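Local coordinates for 3-oxoacyl-[acyl-carrier-protein] synthase 2 (Rickettsia rickettsii, PDB 4JGA) that probably catalyses the chain-elongating condensation of fatty-acid synthesis, joining an acyl group to malonyl carried on acyl carrier protein, at residues A[336-341]-A[393-398]; A[38-43]-A[355-360]. All coordinates share one frame; numbering follows the deposited sequence. Where two conformers were deposited one is given.

Contact 1 (A[336-341]-A[393-398])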
# COMPACT_ATOMS: atom_id res chain seq x y z
N ILE A 336 7.29 -21.39 15.00
CA ILE A 336 7.80 -21.38 13.64
C ILE A 336 8.97 -20.42 13.50
O ILE A 336 10.01 -20.77 12.89
CB ILE A 336 6.68 -21.06 12.65
CG1 ILE A 336 5.73 -22.28 12.56
CG2 ILE A 336 7.24 -20.75 11.28
CD1 ILE A 336 4.35 -21.92 12.01
N GLU A 337 8.82 -19.22 14.06
CA GLU A 337 9.89 -18.22 14.02
C GLU A 337 11.09 -18.72 14.82
O GLU A 337 12.23 -18.64 14.37
CB GLU A 337 9.43 -16.87 14.57
CG GLU A 337 10.54 -15.83 14.49
CD GLU A 337 10.10 -14.44 14.88
OE1 GLU A 337 9.12 -14.35 15.65
OE2 GLU A 337 10.74 -13.44 14.45
N LEU A 338 10.84 -19.28 15.99
CA LEU A 338 11.94 -19.79 16.79
C LEU A 338 12.75 -20.86 16.03
O LEU A 338 13.99 -20.84 16.05
CB LEU A 338 11.42 -20.36 18.11
CG LEU A 338 12.47 -20.99 19.01
CD1 LEU A 338 13.34 -19.91 19.61
CD2 LEU A 338 11.83 -21.81 20.11
N ALA A 339 12.06 -21.81 15.39
CA ALA A 339 12.74 -22.91 14.68
C ALA A 339 13.49 -22.35 13.48
O ALA A 339 14.64 -22.74 13.25
CB ALA A 339 11.76 -24.02 14.28
N ALA A 340 12.88 -21.43 12.75
CA ALA A 340 13.59 -20.79 11.62
C ALA A 340 14.86 -20.02 12.08
O ALA A 340 15.92 -20.14 11.48
CB ALA A 340 12.66 -19.85 10.84
N VAL A 341 14.74 -19.24 13.15
CA VAL A 341 15.88 -18.54 13.75
C VAL A 341 16.99 -19.50 14.20
O VAL A 341 18.16 -19.33 13.86
CB VAL A 341 15.41 -17.64 14.91
CG1 VAL A 341 16.59 -17.16 15.74
CG2 VAL A 341 14.61 -16.47 14.35
N THR A 393 7.96 -19.42 31.58
CA THR A 393 8.10 -20.84 31.34
C THR A 393 8.38 -21.08 29.86
O THR A 393 7.48 -21.38 29.08
CB THR A 393 6.84 -21.58 31.81
OG1 THR A 393 6.40 -21.00 33.04
CG2 THR A 393 7.15 -23.07 32.03
N PRO A 394 9.66 -20.96 29.48
CA PRO A 394 9.98 -21.00 28.05
C PRO A 394 9.58 -22.34 27.41
O PRO A 394 9.73 -23.39 28.02
CB PRO A 394 11.51 -20.80 28.00
CG PRO A 394 11.95 -20.47 29.39
CD PRO A 394 10.87 -20.95 30.33
N MET A 395 9.11 -22.29 26.16
CA MET A 395 8.80 -23.53 25.45
C MET A 395 10.06 -24.39 25.33
O MET A 395 11.18 -23.89 25.38
CB MET A 395 8.15 -23.26 24.07
CG MET A 395 8.97 -22.39 23.13
SD MET A 395 7.99 -21.75 21.77
CE MET A 395 7.64 -23.27 20.88
N ASP A 396 9.85 -25.70 25.21
CA ASP A 396 10.94 -26.67 25.26
C ASP A 396 12.01 -26.51 24.19
O ASP A 396 13.19 -26.80 24.42
CB ASP A 396 10.37 -28.09 25.17
CG ASP A 396 9.66 -28.52 26.45
OD1 ASP A 396 9.98 -28.01 27.54
OD2 ASP A 396 8.78 -29.40 26.35
N GLU A 397 11.59 -26.04 23.03
CA GLU A 397 12.47 -25.91 21.89
C GLU A 397 13.51 -24.77 22.04
O GLU A 397 14.41 -24.66 21.22
CB GLU A 397 11.62 -25.63 20.64
CG GLU A 397 10.68 -26.76 20.28
CD GLU A 397 9.38 -26.78 21.07
OE1 GLU A 397 9.19 -26.05 22.08
OE2 GLU A 397 8.50 -27.57 20.66
N VAL A 398 13.37 -23.92 23.04
CA VAL A 398 14.25 -22.76 23.16
C VAL A 398 15.71 -23.19 23.42
O VAL A 398 15.97 -23.97 24.33
CB VAL A 398 13.78 -21.79 24.26
CG1 VAL A 398 14.83 -20.73 24.53
CG2 VAL A 398 12.46 -21.16 23.84
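The flat group among the touching residues, the carboxylate of Glu397, offers neither face nor edge to Leu338. Only the CB of Glu397 reaches the helix, 3.9 Å from Leu338 CD2; the bend at chi2 (82°) then carries the carboxylate away from the helix, with its OE1 3.4 Å from Met395 CE in its own segment. On the helix side a single methyl does the work. With CG swung anti to the backbone N (chi1 177°), Leu338 delivers CD2 among three residues of the loop, 3.8 Å from Val398 CG2 and 4.2 Å from Met395 SD. Leu338 meets Val398 and Glu397 crosswise, at about a right angle. The three partners come together because Met395 to Val398 form a type I beta turn, closed by Val398 N to Met395 O at 3.2 Å. This turn belongs to the loop between strands 384-385 and 408-409, which here lies against helix 331-345 of the thiolase-like fold. Trp245 and Met354 also touch Leu338, enlarging the apolar patch around it. One helical turn on from Leu338, Gln342 NE2 is hydrogen-bonded to Glu397 O, while Asp396 forms a salt bridge with Lys247.

Contact 2 (A[38-43]-A[355-360])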
# COMPACT_ATOMS: atom_id res chain seq x y z
N LYS A 38 12.80 4.37 27.17
CA LYS A 38 13.03 4.17 28.61
C LYS A 38 12.09 3.09 29.16
O LYS A 38 12.52 2.20 29.89
CB LYS A 38 12.91 5.47 29.44
N ASN A 39 10.80 3.18 28.82
CA ASN A 39 9.84 2.19 29.33
C ASN A 39 10.05 0.77 28.82
O ASN A 39 9.91 -0.19 29.60
CB ASN A 39 8.41 2.65 29.10
CG ASN A 39 8.01 3.73 30.08
OD1 ASN A 39 8.51 3.78 31.19
ND2 ASN A 39 7.12 4.59 29.67
N ILE A 40 10.41 0.65 27.54
CA ILE A 40 10.77 -0.65 26.99
C ILE A 40 11.92 -1.28 27.76
O ILE A 40 11.83 -2.42 28.26
CB ILE A 40 11.16 -0.54 25.50
CG1 ILE A 40 9.92 -0.28 24.63
CG2 ILE A 40 11.92 -1.78 25.04
CD1 ILE A 40 8.91 -1.42 24.55
N VAL A 41 13.00 -0.53 27.87
CA VAL A 41 14.20 -1.03 28.56
C VAL A 41 13.89 -1.37 30.01
O VAL A 41 14.44 -2.35 30.57
CB VAL A 41 15.35 -0.02 28.38
CG1 VAL A 41 16.46 -0.24 29.36
CG2 VAL A 41 15.87 -0.10 26.94
N ASP A 42 13.06 -0.56 30.66
CA ASP A 42 12.76 -0.74 32.08
C ASP A 42 11.76 -1.86 32.33
O ASP A 42 11.46 -2.14 33.46
CB ASP A 42 12.24 0.56 32.70
CG ASP A 42 13.30 1.63 32.81
OD1 ASP A 42 14.50 1.31 32.71
OD2 ASP A 42 12.93 2.80 33.06
N GLY A 43 11.25 -2.50 31.29
CA GLY A 43 10.37 -3.62 31.48
C GLY A 43 8.93 -3.21 31.78
O GLY A 43 8.19 -3.99 32.35
N SER A 355 14.78 -11.00 21.16
CA SER A 355 13.65 -10.65 22.03
C SER A 355 12.47 -10.11 21.22
O SER A 355 12.61 -9.72 20.07
CB SER A 355 14.08 -9.66 23.10
OG SER A 355 14.26 -8.36 22.59
N SER A 356 11.28 -10.19 21.84
CA SER A 356 10.09 -9.60 21.28
C SER A 356 9.64 -8.46 22.16
O SER A 356 9.29 -8.65 23.34
CB SER A 356 8.96 -10.60 21.17
OG SER A 356 7.80 -9.91 20.75
N THR A 357 9.64 -7.27 21.59
CA THR A 357 9.11 -6.12 22.30
C THR A 357 7.58 -6.06 22.25
O THR A 357 6.98 -5.22 22.89
CB THR A 357 9.70 -4.82 21.72
OG1 THR A 357 9.69 -4.88 20.28
CG2 THR A 357 11.11 -4.66 22.21
N LYS A 358 6.95 -6.97 21.50
CA LYS A 358 5.49 -7.07 21.54
C LYS A 358 5.06 -7.58 22.92
O LYS A 358 3.91 -7.45 23.29
CB LYS A 358 4.97 -8.01 20.47
CG LYS A 358 5.21 -7.54 19.03
CD LYS A 358 4.38 -8.37 18.06
CE LYS A 358 4.43 -7.86 16.63
NZ LYS A 358 5.80 -7.86 16.10
N SER A 359 6.00 -8.19 23.65
CA SER A 359 5.80 -8.56 25.06
C SER A 359 5.43 -7.35 25.92
O SER A 359 4.79 -7.51 26.97
CB SER A 359 7.07 -9.24 25.62
OG SER A 359 8.13 -8.34 25.82
N SER A 360 5.82 -6.15 25.48
CA SER A 360 5.52 -4.92 26.22
C SER A 360 4.37 -4.11 25.63
O SER A 360 3.50 -3.65 26.37
CB SER A 360 6.73 -4.03 26.33
OG SER A 360 6.31 -2.71 26.55
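Ile40 carries the first side of this contact and divides its two branches between Thr357 and Ser360. At CB the side chain forks. The short branch, CG2, lies anti to the backbone N and comes to 4.1 Å from Thr357 CG2, methyl against methyl, the two side chains crossing at about a right angle. The longer branch runs through CG1, which stays back from the other segment, and bends at chi2 (-68°) to bring its end, CD1, onto Ser360, 3.8 Å from Ser360 CB. Ser360 has two conformers, so the 3.5 Å from Ile40 CD1 to Ser360 OG, a packing contact, and that hydroxyl's bond to Val44 O, just beyond the first segment, hold for one of them and are less certain.

Both backbones turn close by. Helix 33-41 ends in a Schellman motif: Gly43 N bonds back to Ile40 O at 3.1 Å, and the positive phi of Gly43 (81°) turns the chain away from the helix. In 355-360, Ser356 OG accepts from Lys358 N in a bent capping bond (135°) at the turn into helix 358-361, and Ser359 OG donates to Ser356 O at 2.8 Å, almost in line with the carbonyl. The two serine bonds brace the turn that carries Thr357 and Ser360.

Lys358 leads off the other way, to a salt bridge with Glu372, one of the potassium ligands; the Thr357 side chain lies about 6 Å from the ion. The contact is buried: Phe375 of helix 368-382 touches both Ile40 and Thr357, Pro386 also touches Ile40, and the chain enters from strand 353-355 at the edge of the large mixed sheet, so that helix 33-41 packs on the short helix 358-361 beside helix 368-382.

Contact 2 is buried and contact 1 only partly so: the centre of contact 2 is about 14 Å from that of the chain, and the centre of contact 1 about 22 Å. The two do not touch. They use different helices, but strand 353-355 relates them: its Met354 packs on the helix of contact 1, and its last residue opens the second segment of contact 2. Neither is held by polar bonds between its segments. Contact 1 is apolar packing of a leucine methyl on a partly exposed turn, whose Asp396 pairs with Lys247; contact 2 sets an isoleucine against a threonine methyl and a serine near the potassium site, joining N-terminal and C-terminal family regions.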